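Local structure of fanconi-associated nuclease 1 homolog (Pseudomonas aeruginosa, 5Y7Q) at residues Y58-F69 with C189-M199; Q498-H507 with I530-Y539. The protein is a bacterial homolog of Fanconi-associated nuclease 1, a largely helical protein that carries a VRR-NUC domain and is modelled here with bound nucleic acid. One frame throughout, in Å; residues are numbered along the deposited sequence.

Contact 1. Residues Y58-F69 with C189-M199; sequences YADLLDDQERAF and CMALCDRLRLM
Met199 lies along the Tyr58 ring, and Phe69 lies against Leu192: these two clusters pin the turn and helix start of 58-69, part of the FAN1 HTH family region, onto helix 190-201. Helix 64-69 runs almost perpendicular to helix 190-199, at 91°, and supplies the Phe69 cluster; the Met199 cluster comes from the turn before it. Met199 CG makes a CH-pi contact over one face of Tyr58, 4.3 Å from the ring centroid, while its sulfur completes a Met-aromatic contact obliquely. A flexible, unbranched methionine suits this place: with chi2 extended (177°) its SD reaches 3.7 Å from Leu61 CD2 and also lies near Leu62 CD2. In the other cluster Leu192 CG lies over one face of the Phe69 ring, displaced toward its rim, while Leu192 CD2 is 3.6 Å from Phe69 CB. The phenyl ring also meets the sulfurs of Cys189 and Cys193 obliquely, and the ring of Trp120 meets it as well.

Between the clusters Glu66 does double duty. Its aliphatic CG rests on Leu192 CD1, whereas OE1 faces Arg195 in a long, purely electrostatic salt bridge, 3.9 Å from NE and well out of the guanidinium plane. Arg195 has its stronger partner in Asp240, and Glu66 OE2 pairs with Arg236; such cations would probably favour a charged carboxylate in this buried position. Asp63 and Glu66 form a capping box at the start of helix 64-75, in which Asp63 N donates to Glu66 OE2 at 2.8 Å, nearly straight at 172°.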
loop_
_atom_site.group_PDB
_atom_site.type_symbol
_atom_site.label_atom_id
_atom_site.label_comp_id
_atom_site.label_asym_id
_atom_site.label_seq_id
_atom_site.Cartn_x
_atom_site.Cartn_y
_atom_site.Cartn_z
ATOM N N TYR A 58 25.487 -3.365 4.609
ATOM C CA TYR A 58 25.271 -4.718 4.118
ATOM C C TYR A 58 26.555 -5.493 3.837
ATOM O O TYR A 58 26.474 -6.593 3.286
ATOM C CB TYR A 58 24.371 -4.684 2.893
ATOM C CG TYR A 58 22.943 -4.386 3.288
ATOM C CD1 TYR A 58 22.478 -3.080 3.333
ATOM C CD2 TYR A 58 22.070 -5.404 3.656
ATOM C CE1 TYR A 58 21.185 -2.792 3.709
ATOM C CE2 TYR A 58 20.767 -5.122 4.028
ATOM C CZ TYR A 58 20.334 -3.812 4.050
ATOM O OH TYR A 58 19.044 -3.506 4.420
ATOM N N ALA A 59 27.728 -4.954 4.197
ATOM C CA ALA A 59 28.990 -5.532 3.736
ATOM C C ALA A 59 29.035 -7.042 3.893
ATOM O O ALA A 59 29.650 -7.735 3.075
ATOM C CB ALA A 59 30.170 -4.925 4.495
ATOM N N ASP A 60 28.380 -7.569 4.925
ATOM C CA ASP A 60 28.399 -8.997 5.208
ATOM C C ASP A 60 27.406 -9.788 4.367
ATOM O O ASP A 60 27.516 -11.017 4.289
ATOM C CB ASP A 60 28.112 -9.215 6.694
ATOM C CG ASP A 60 27.228 -8.126 7.280
ATOM O OD1 ASP A 60 27.377 -6.945 6.889
ATOM O OD2 ASP A 60 26.376 -8.452 8.132
ATOM N N LEU A 61 26.441 -9.123 3.753
ATOM C CA LEU A 61 25.381 -9.782 3.009
ATOM C C LEU A 61 25.655 -9.885 1.510
ATOM O O LEU A 61 24.907 -10.569 0.802
ATOM C CB LEU A 61 24.070 -9.025 3.254
ATOM C CG LEU A 61 22.730 -9.704 3.048
ATOM C CD1 LEU A 61 21.869 -9.401 4.245
ATOM C CD2 LEU A 61 22.080 -9.174 1.779
ATOM N N LEU A 62 26.698 -9.236 1.005
ATOM C CA LEU A 62 26.911 -9.128 -0.432
ATOM C C LEU A 62 27.701 -10.321 -0.961
ATOM O O LEU A 62 28.579 -10.863 -0.283
ATOM C CB LEU A 62 27.641 -7.830 -0.777
ATOM C CG LEU A 62 27.111 -6.469 -0.310
ATOM C CD1 LEU A 62 27.479 -5.398 -1.318
ATOM C CD2 LEU A 62 25.603 -6.457 -0.074
ATOM N N ASP A 63 27.368 -10.735 -2.187
ATOM C CA ASP A 63 28.047 -11.832 -2.864
ATOM C C ASP A 63 29.129 -11.297 -3.814
ATOM O O ASP A 63 29.472 -10.109 -3.814
ATOM C CB ASP A 63 27.017 -12.723 -3.573
ATOM C CG ASP A 63 26.697 -12.269 -4.995
ATOM O OD1 ASP A 63 26.709 -11.053 -5.276
ATOM O OD2 ASP A 63 26.430 -13.152 -5.840
ATOM N N ASP A 64 29.684 -12.189 -4.638
ATOM C CA ASP A 64 30.797 -11.813 -5.503
ATOM C C ASP A 64 30.344 -10.901 -6.644
ATOM O O ASP A 64 30.949 -9.846 -6.882
ATOM C CB ASP A 64 31.474 -13.075 -6.029
ATOM C CG ASP A 64 31.633 -14.147 -4.948
ATOM O OD1 ASP A 64 30.669 -14.340 -4.159
ATOM O OD2 ASP A 64 32.715 -14.789 -4.890
ATOM N N GLN A 65 29.285 -11.292 -7.364
ATOM C CA GLN A 65 28.770 -10.462 -8.459
ATOM C C GLN A 65 28.468 -9.040 -7.985
ATOM O O GLN A 65 28.752 -8.062 -8.693
ATOM C CB GLN A 65 27.508 -11.106 -9.070
ATOM C CG GLN A 65 27.688 -11.813 -10.449
ATOM C CD GLN A 65 28.359 -13.216 -10.385
ATOM O OE1 GLN A 65 28.419 -13.856 -9.327
ATOM N NE2 GLN A 65 28.856 -13.688 -11.532
ATOM N N GLU A 66 27.922 -8.907 -6.774
ATOM C CA GLU A 66 27.508 -7.603 -6.265
ATOM C C GLU A 66 28.705 -6.709 -5.975
ATOM O O GLU A 66 28.707 -5.522 -6.332
ATOM C CB GLU A 66 26.667 -7.781 -5.000
ATOM C CG GLU A 66 25.199 -7.983 -5.261
ATOM C CD GLU A 66 24.630 -9.210 -4.584
ATOM O OE1 GLU A 66 23.624 -9.729 -5.120
ATOM O OE2 GLU A 66 25.186 -9.655 -3.536
ATOM N N ARG A 67 29.718 -7.248 -5.287
ATOM C CA ARG A 67 30.890 -6.435 -4.970
ATOM C C ARG A 67 31.623 -6.038 -6.240
ATOM O O ARG A 67 32.033 -4.879 -6.380
ATOM C CB ARG A 67 31.811 -7.164 -3.989
ATOM C CG ARG A 67 31.124 -7.449 -2.666
ATOM C CD ARG A 67 32.066 -7.898 -1.590
ATOM N NE ARG A 67 32.842 -9.048 -2.030
ATOM C CZ ARG A 67 32.446 -10.313 -1.927
ATOM N NH1 ARG A 67 33.238 -11.288 -2.368
ATOM N NH2 ARG A 67 31.269 -10.608 -1.389
ATOM N N ALA A 68 31.739 -6.973 -7.200
ATOM C CA ALA A 68 32.271 -6.644 -8.522
ATOM C C ALA A 68 31.474 -5.525 -9.185
ATOM O O ALA A 68 32.045 -4.655 -9.850
ATOM C CB ALA A 68 32.273 -7.884 -9.409
ATOM N N PHE A 69 30.151 -5.521 -9.019
ATOM C CA PHE A 69 29.368 -4.447 -9.623
ATOM C C PHE A 69 29.686 -3.103 -8.975
ATOM O O PHE A 69 29.880 -2.093 -9.669
ATOM C CB PHE A 69 27.876 -4.749 -9.531
ATOM C CG PHE A 69 27.015 -3.661 -10.098
ATOM C CD1 PHE A 69 26.587 -2.607 -9.301
ATOM C CD2 PHE A 69 26.643 -3.683 -11.435
ATOM C CE1 PHE A 69 25.813 -1.590 -9.824
ATOM C CE2 PHE A 69 25.865 -2.675 -11.972
ATOM C CZ PHE A 69 25.448 -1.623 -11.156
ATOM N N CYS A 189 21.717 -5.288 -16.294
ATOM C CA CYS A 189 21.959 -5.398 -14.854
ATOM C C CYS A 189 20.721 -5.117 -13.956
ATOM O O CYS A 189 20.874 -4.993 -12.735
ATOM C CB CYS A 189 23.136 -4.497 -14.461
ATOM S SG CYS A 189 22.932 -2.743 -14.853
ATOM N N MET A 190 19.518 -4.971 -14.525
ATOM C CA MET A 190 18.369 -4.510 -13.738
ATOM C C MET A 190 18.051 -5.385 -12.526
ATOM O O MET A 190 17.554 -4.866 -11.530
ATOM C CB MET A 190 17.120 -4.419 -14.598
ATOM C CG MET A 190 16.276 -3.268 -14.250
ATOM S SD MET A 190 17.194 -1.724 -14.260
ATOM C CE MET A 190 15.996 -0.685 -13.430
ATOM N N ALA A 191 18.279 -6.698 -12.585
ATOM C CA ALA A 191 17.985 -7.520 -11.417
ATOM C C ALA A 191 18.889 -7.151 -10.254
ATOM O O ALA A 191 18.423 -6.998 -9.118
ATOM C CB ALA A 191 18.122 -9.005 -11.733
ATOM N N LEU A 192 20.181 -6.993 -10.524
ATOM C CA LEU A 192 21.133 -6.607 -9.491
ATOM C C LEU A 192 20.830 -5.214 -8.929
ATOM O O LEU A 192 21.004 -4.959 -7.731
ATOM C CB LEU A 192 22.532 -6.683 -10.090
ATOM C CG LEU A 192 23.716 -6.096 -9.370
ATOM C CD1 LEU A 192 23.636 -6.523 -7.948
ATOM C CD2 LEU A 192 24.923 -6.681 -10.021
ATOM N N CYS A 193 20.366 -4.303 -9.777
ATOM C CA CYS A 193 19.928 -2.995 -9.296
ATOM C C CYS A 193 18.680 -3.103 -8.421
ATOM O O CYS A 193 18.602 -2.480 -7.353
ATOM C CB CYS A 193 19.671 -2.071 -10.477
ATOM S SG CYS A 193 21.203 -1.603 -11.271
ATOM N N ASP A 194 17.676 -3.863 -8.865
ATOM C CA ASP A 194 16.489 -4.001 -8.041
ATOM C C ASP A 194 16.840 -4.665 -6.715
ATOM O O ASP A 194 16.296 -4.287 -5.667
ATOM C CB ASP A 194 15.388 -4.752 -8.804
ATOM C CG ASP A 194 14.777 -3.900 -9.950
ATOM O OD1 ASP A 194 14.974 -2.653 -9.974
ATOM O OD2 ASP A 194 14.109 -4.479 -10.836
ATOM N N ARG A 195 17.795 -5.594 -6.724
ATOM C CA ARG A 195 18.225 -6.184 -5.465
ATOM C C ARG A 195 18.868 -5.133 -4.571
ATOM O O ARG A 195 18.678 -5.158 -3.345
ATOM C CB ARG A 195 19.174 -7.359 -5.713
ATOM C CG ARG A 195 19.695 -7.962 -4.437
ATOM C CD ARG A 195 20.590 -9.150 -4.671
ATOM N NE ARG A 195 19.831 -10.396 -4.736
ATOM C CZ ARG A 195 19.825 -11.331 -3.787
ATOM N NH1 ARG A 195 20.542 -11.183 -2.668
ATOM N NH2 ARG A 195 19.089 -12.422 -3.958
ATOM N N LEU A 196 19.600 -4.175 -5.161
ATOM C CA LEU A 196 20.196 -3.123 -4.337
ATOM C C LEU A 196 19.130 -2.181 -3.783
ATOM O O LEU A 196 19.145 -1.851 -2.592
ATOM C CB LEU A 196 21.237 -2.336 -5.126
ATOM C CG LEU A 196 22.509 -3.009 -5.668
ATOM C CD1 LEU A 196 23.216 -2.014 -6.579
ATOM C CD2 LEU A 196 23.473 -3.512 -4.578
ATOM N N ARG A 197 18.193 -1.755 -4.633
ATOM C CA ARG A 197 17.052 -0.945 -4.211
ATOM C C ARG A 197 16.308 -1.580 -3.035
ATOM O O ARG A 197 16.028 -0.921 -2.024
ATOM C CB ARG A 197 16.103 -0.767 -5.398
ATOM C CG ARG A 197 15.180 0.404 -5.282
ATOM C CD ARG A 197 14.692 0.820 -6.654
ATOM N NE ARG A 197 14.129 -0.309 -7.379
ATOM C CZ ARG A 197 12.918 -0.797 -7.171
ATOM N NH1 ARG A 197 12.140 -0.247 -6.260
ATOM N NH2 ARG A 197 12.487 -1.832 -7.866
ATOM N N LEU A 198 15.974 -2.866 -3.155
ATOM C CA LEU A 198 15.223 -3.517 -2.103
ATOM C C LEU A 198 16.079 -3.663 -0.850
ATOM O O LEU A 198 15.574 -3.539 0.269
ATOM C CB LEU A 198 14.687 -4.858 -2.601
ATOM C CG LEU A 198 14.553 -5.918 -1.513
ATOM C CD1 LEU A 198 13.223 -5.777 -0.782
ATOM C CD2 LEU A 198 14.761 -7.340 -2.019
ATOM N N MET A 199 17.384 -3.871 -0.999
ATOM C CA MET A 199 18.216 -3.898 0.208
ATOM C C MET A 199 18.219 -2.544 0.928
ATOM O O MET A 199 18.160 -2.489 2.164
ATOM C CB MET A 199 19.640 -4.336 -0.127
ATOM C CG MET A 199 19.899 -5.793 0.148
ATOM S SD MET A 199 21.562 -6.250 -0.351
ATOM C CE MET A 199 21.389 -5.943 -2.102
#

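Contact 2. Residues Q498-H507 with I530-Y539; sequences QALDCLPAAH and IQFWPAQRRY
Leu503 CD2 sits over the centre of one face of the Tyr539 ring, 3.6 Å from the centroid, a CH-pi contact to which a leucine methyl is well suited. His507 approaches the edge of the same ring: its ND1 gives a weak hydrogen bond to Tyr539 OH at 2.8 Å, and the two ring planes stand at 67°. Pro504 CD meets Tyr539 CE1 obliquely. Tyr539 carries its ring in the cramped rotamer between backbone N and carbonyl carbon (chi1 82°), turned toward the helix junction.

The Phe532 ring has the backbone of Gln498 and Ala499 over one face and Leu503 CD2 at its edge. Cys502 comes in obliquely, CB 3.6 Å from Phe532 CD1, and its small side chain fits where helix 493-502 nears the hairpin. Gln498 lays its aliphatic part beside Phe532, its OE1 being bonded to His404.

At the outer side Arg537 grips Asp501 O side-on with NE and NH2, each at 2.8 Å. The NH2 bond lies in the carbonyl plane on a lone pair, whereas the NE donor is tilted 30° from that plane. In the backbone pairing Arg537 and Arg538 both stand opposite Trp533, a G1 beta bulge closing the antiparallel hairpin of strands 529-533 and 538-545. Helix ends packed on one face of a mixed beta sheet in this way fit the alpha/beta core of a VRR-NUC nuclease domain.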
loop_
_atom_site.group_PDB
_atom_site.type_symbol
_atom_site.label_atom_id
_atom_site.label_comp_id
_atom_site.label_asym_id
_atom_site.label_seq_id
_atom_site.Cartn_x
_atom_site.Cartn_y
_atom_site.Cartn_z
ATOM N N GLN A 498 -11.603 23.251 17.794
ATOM C CA GLN A 498 -12.912 22.723 18.171
ATOM C C GLN A 498 -12.811 21.281 18.657
ATOM O O GLN A 498 -13.391 20.930 19.689
ATOM C CB GLN A 498 -13.887 22.847 17.002
ATOM C CG GLN A 498 -14.049 24.286 16.559
ATOM C CD GLN A 498 -15.016 24.454 15.411
ATOM O OE1 GLN A 498 -15.249 23.526 14.644
ATOM N NE2 GLN A 498 -15.594 25.647 15.294
ATOM N N ALA A 499 -12.042 20.437 17.962
ATOM C CA ALA A 499 -11.883 19.069 18.443
ATOM C C ALA A 499 -11.259 19.040 19.837
ATOM O O ALA A 499 -11.723 18.306 20.717
ATOM C CB ALA A 499 -11.050 18.266 17.455
ATOM N N LEU A 500 -10.257 19.885 20.077
ATOM C CA LEU A 500 -9.545 19.855 21.346
ATOM C C LEU A 500 -10.463 20.230 22.488
ATOM O O LEU A 500 -10.471 19.580 23.542
ATOM C CB LEU A 500 -8.353 20.800 21.303
ATOM C CG LEU A 500 -7.107 20.291 20.577
ATOM C CD1 LEU A 500 -5.915 21.137 21.001
ATOM C CD2 LEU A 500 -6.838 18.827 20.878
ATOM N N ASP A 501 -11.223 21.300 22.309
ATOM C CA ASP A 501 -11.998 21.808 23.422
ATOM C C ASP A 501 -13.354 21.122 23.577
ATOM O O ASP A 501 -13.908 21.136 24.683
ATOM C CB ASP A 501 -12.104 23.332 23.290
ATOM C CG ASP A 501 -10.729 24.033 23.499
ATOM O OD1 ASP A 501 -10.346 24.287 24.674
ATOM O OD2 ASP A 501 -10.021 24.310 22.493
ATOM N N CYS A 502 -13.889 20.497 22.522
ATOM C CA CYS A 502 -15.170 19.800 22.622
ATOM C C CYS A 502 -15.076 18.299 22.878
ATOM O O CYS A 502 -16.090 17.699 23.237
ATOM C CB CYS A 502 -15.996 20.004 21.347
ATOM S SG CYS A 502 -16.580 21.677 21.066
ATOM N N LEU A 503 -13.914 17.667 22.730
ATOM C CA LEU A 503 -13.856 16.217 22.871
ATOM C C LEU A 503 -13.357 15.846 24.254
ATOM O O LEU A 503 -12.261 16.281 24.647
ATOM C CB LEU A 503 -12.953 15.594 21.812
ATOM C CG LEU A 503 -13.482 15.557 20.370
ATOM C CD1 LEU A 503 -12.442 15.015 19.407
ATOM C CD2 LEU A 503 -14.755 14.743 20.292
ATOM N N PRO A 504 -14.104 15.036 25.002
ATOM C CA PRO A 504 -13.640 14.595 26.320
ATOM C C PRO A 504 -12.350 13.804 26.208
ATOM O O PRO A 504 -12.141 13.051 25.258
ATOM C CB PRO A 504 -14.785 13.710 26.828
ATOM C CG PRO A 504 -15.973 14.098 26.010
ATOM C CD PRO A 504 -15.428 14.488 24.670
ATOM N N ALA A 505 -11.477 13.993 27.202
ATOM C CA ALA A 505 -10.232 13.238 27.264
ATOM C C ALA A 505 -10.478 11.748 27.433
ATOM O O ALA A 505 -9.739 10.942 26.861
ATOM C CB ALA A 505 -9.356 13.750 28.401
ATOM N N ALA A 506 -11.514 11.359 28.182
ATOM C CA ALA A 506 -11.764 9.938 28.404
ATOM C C ALA A 506 -12.221 9.245 27.130
ATOM O O ALA A 506 -11.847 8.093 26.876
ATOM C CB ALA A 506 -12.788 9.744 29.513
ATOM N N HIS A 507 -13.023 9.926 26.310
ATOM C CA HIS A 507 -13.321 9.397 24.982
ATOM C C HIS A 507 -12.054 9.258 24.149
ATOM O O HIS A 507 -11.876 8.259 23.440
ATOM C CB HIS A 507 -14.325 10.289 24.258
ATOM C CG HIS A 507 -15.679 10.297 24.884
ATOM N ND1 HIS A 507 -16.703 11.103 24.434
ATOM C CD2 HIS A 507 -16.174 9.610 25.941
ATOM C CE1 HIS A 507 -17.772 10.906 25.185
ATOM N NE2 HIS A 507 -17.478 10.003 26.104
ATOM N N ILE A 530 -18.648 14.770 11.882
ATOM C CA ILE A 530 -18.634 15.122 13.285
ATOM C C ILE A 530 -19.130 16.571 13.413
ATOM O O ILE A 530 -18.721 17.455 12.651
ATOM C CB ILE A 530 -17.221 14.914 13.869
ATOM C CG1 ILE A 530 -17.244 15.112 15.401
ATOM C CG2 ILE A 530 -16.184 15.809 13.109
ATOM C CD1 ILE A 530 -16.027 14.547 16.172
ATOM N N GLN A 531 -20.047 16.816 14.335
ATOM C CA GLN A 531 -20.534 18.168 14.525
ATOM C C GLN A 531 -20.248 18.624 15.949
ATOM O O GLN A 531 -20.317 17.837 16.904
ATOM C CB GLN A 531 -22.031 18.318 14.183
ATOM C CG GLN A 531 -22.899 17.094 14.303
ATOM C CD GLN A 531 -24.381 17.469 14.347
ATOM O OE1 GLN A 531 -24.746 18.624 14.098
ATOM N NE2 GLN A 531 -25.236 16.504 14.683
ATOM N N PHE A 532 -19.894 19.900 16.060
ATOM C CA PHE A 532 -19.503 20.524 17.303
ATOM C C PHE A 532 -20.450 21.671 17.602
ATOM O O PHE A 532 -20.880 22.407 16.700
ATOM C CB PHE A 532 -18.062 21.046 17.242
ATOM C CG PHE A 532 -17.029 19.967 17.029
ATOM C CD1 PHE A 532 -16.766 19.029 18.018
ATOM C CD2 PHE A 532 -16.311 19.899 15.838
ATOM C CE1 PHE A 532 -15.815 18.041 17.816
ATOM C CE2 PHE A 532 -15.366 18.921 15.636
ATOM C CZ PHE A 532 -15.113 17.993 16.614
ATOM N N TRP A 533 -20.761 21.809 18.881
ATOM C CA TRP A 533 -21.453 22.972 19.417
ATOM C C TRP A 533 -20.455 23.562 20.404
ATOM O O TRP A 533 -20.384 23.123 21.570
ATOM C CB TRP A 533 -22.771 22.583 20.078
ATOM C CG TRP A 533 -23.852 21.981 19.170
ATOM C CD1 TRP A 533 -24.858 22.659 18.528
ATOM C CD2 TRP A 533 -24.060 20.586 18.869
ATOM N NE1 TRP A 533 -25.667 21.780 17.843
ATOM C CE2 TRP A 533 -25.209 20.502 18.039
ATOM C CE3 TRP A 533 -23.384 19.403 19.208
ATOM C CZ2 TRP A 533 -25.691 19.280 17.541
ATOM C CZ3 TRP A 533 -23.871 18.187 18.710
ATOM C CH2 TRP A 533 -25.012 18.139 17.888
ATOM N N PRO A 534 -19.584 24.472 19.945
ATOM C CA PRO A 534 -18.519 24.998 20.823
ATOM C C PRO A 534 -19.020 25.771 22.015
ATOM O O PRO A 534 -18.245 25.954 22.958
ATOM C CB PRO A 534 -17.694 25.902 19.890
ATOM C CG PRO A 534 -18.527 26.089 18.660
ATOM C CD PRO A 534 -19.363 24.842 18.535
ATOM N N ALA A 535 -20.273 26.237 22.001
ATOM C CA ALA A 535 -20.820 26.962 23.148
ATOM C C ALA A 535 -20.856 26.083 24.391
ATOM O O ALA A 535 -20.379 26.475 25.465
ATOM C CB ALA A 535 -22.223 27.484 22.828
ATOM N N GLN A 536 -21.464 24.909 24.277
ATOM C CA GLN A 536 -21.543 23.950 25.364
ATOM C C GLN A 536 -20.481 22.860 25.273
ATOM O O GLN A 536 -20.567 21.873 25.999
ATOM C CB GLN A 536 -22.948 23.354 25.427
ATOM C CG GLN A 536 -23.546 23.068 24.061
ATOM C CD GLN A 536 -25.028 23.398 23.968
ATOM O OE1 GLN A 536 -25.724 22.918 23.066
ATOM N NE2 GLN A 536 -25.514 24.229 24.890
ATOM N N ARG A 537 -19.524 22.984 24.353
ATOM C CA ARG A 537 -18.397 22.041 24.210
ATOM C C ARG A 537 -18.871 20.609 23.955
ATOM O O ARG A 537 -18.361 19.647 24.545
ATOM C CB ARG A 537 -17.458 22.090 25.421
ATOM C CG ARG A 537 -16.942 23.495 25.734
ATOM C CD ARG A 537 -16.047 23.525 26.958
ATOM N NE ARG A 537 -14.794 22.864 26.665
ATOM C CZ ARG A 537 -13.895 22.493 27.570
ATOM N NH1 ARG A 537 -14.121 22.712 28.864
ATOM N NH2 ARG A 537 -12.762 21.898 27.162
ATOM N N ARG A 538 -19.823 20.452 23.034
ATOM C CA ARG A 538 -20.417 19.141 22.811
ATOM C C ARG A 538 -20.205 18.675 21.375
ATOM O O ARG A 538 -19.980 19.471 20.455
ATOM C CB ARG A 538 -21.919 19.148 23.142
ATOM C CG ARG A 538 -22.495 17.767 23.490
ATOM C CD ARG A 538 -23.985 17.832 23.834
ATOM N NE ARG A 538 -24.855 17.898 22.654
ATOM C CZ ARG A 538 -25.473 18.999 22.234
ATOM N NH1 ARG A 538 -26.253 18.950 21.158
ATOM N NH2 ARG A 538 -25.318 20.144 22.898
ATOM N N TYR A 539 -20.282 17.364 21.185
ATOM C CA TYR A 539 -20.051 16.799 19.866
ATOM C C TYR A 539 -21.030 15.670 19.618
ATOM O O TYR A 539 -21.571 15.068 20.548
ATOM C CB TYR A 539 -18.610 16.286 19.695
ATOM C CG TYR A 539 -18.362 14.906 20.256
ATOM C CD1 TYR A 539 -18.262 14.698 21.620
ATOM C CD2 TYR A 539 -18.213 13.812 19.422
ATOM C CE1 TYR A 539 -18.035 13.447 22.141
ATOM C CE2 TYR A 539 -17.978 12.542 19.944
ATOM C CZ TYR A 539 -17.896 12.366 21.307
ATOM O OH TYR A 539 -17.660 11.114 21.843
#

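Contact 1 and contact 2 lie on opposite sides of the chain's centre, their own centres 54 Å apart and their nearest atoms about 38 Å apart. All of contact 1 precedes contact 2 along the chain. Residues 58-69 fall in the HTH family region near the N terminus, while both segments of contact 2 belong to the VRR-NUC region near the C terminus. Neither reaches the bound nucleic acid: the nearest atoms are about 10 Å away for contact 1 and about 16 Å for contact 2. Contact 1 joins a turn and helix start to a helix, contact 2 joins helix ends to a sheet, and the two do not touch.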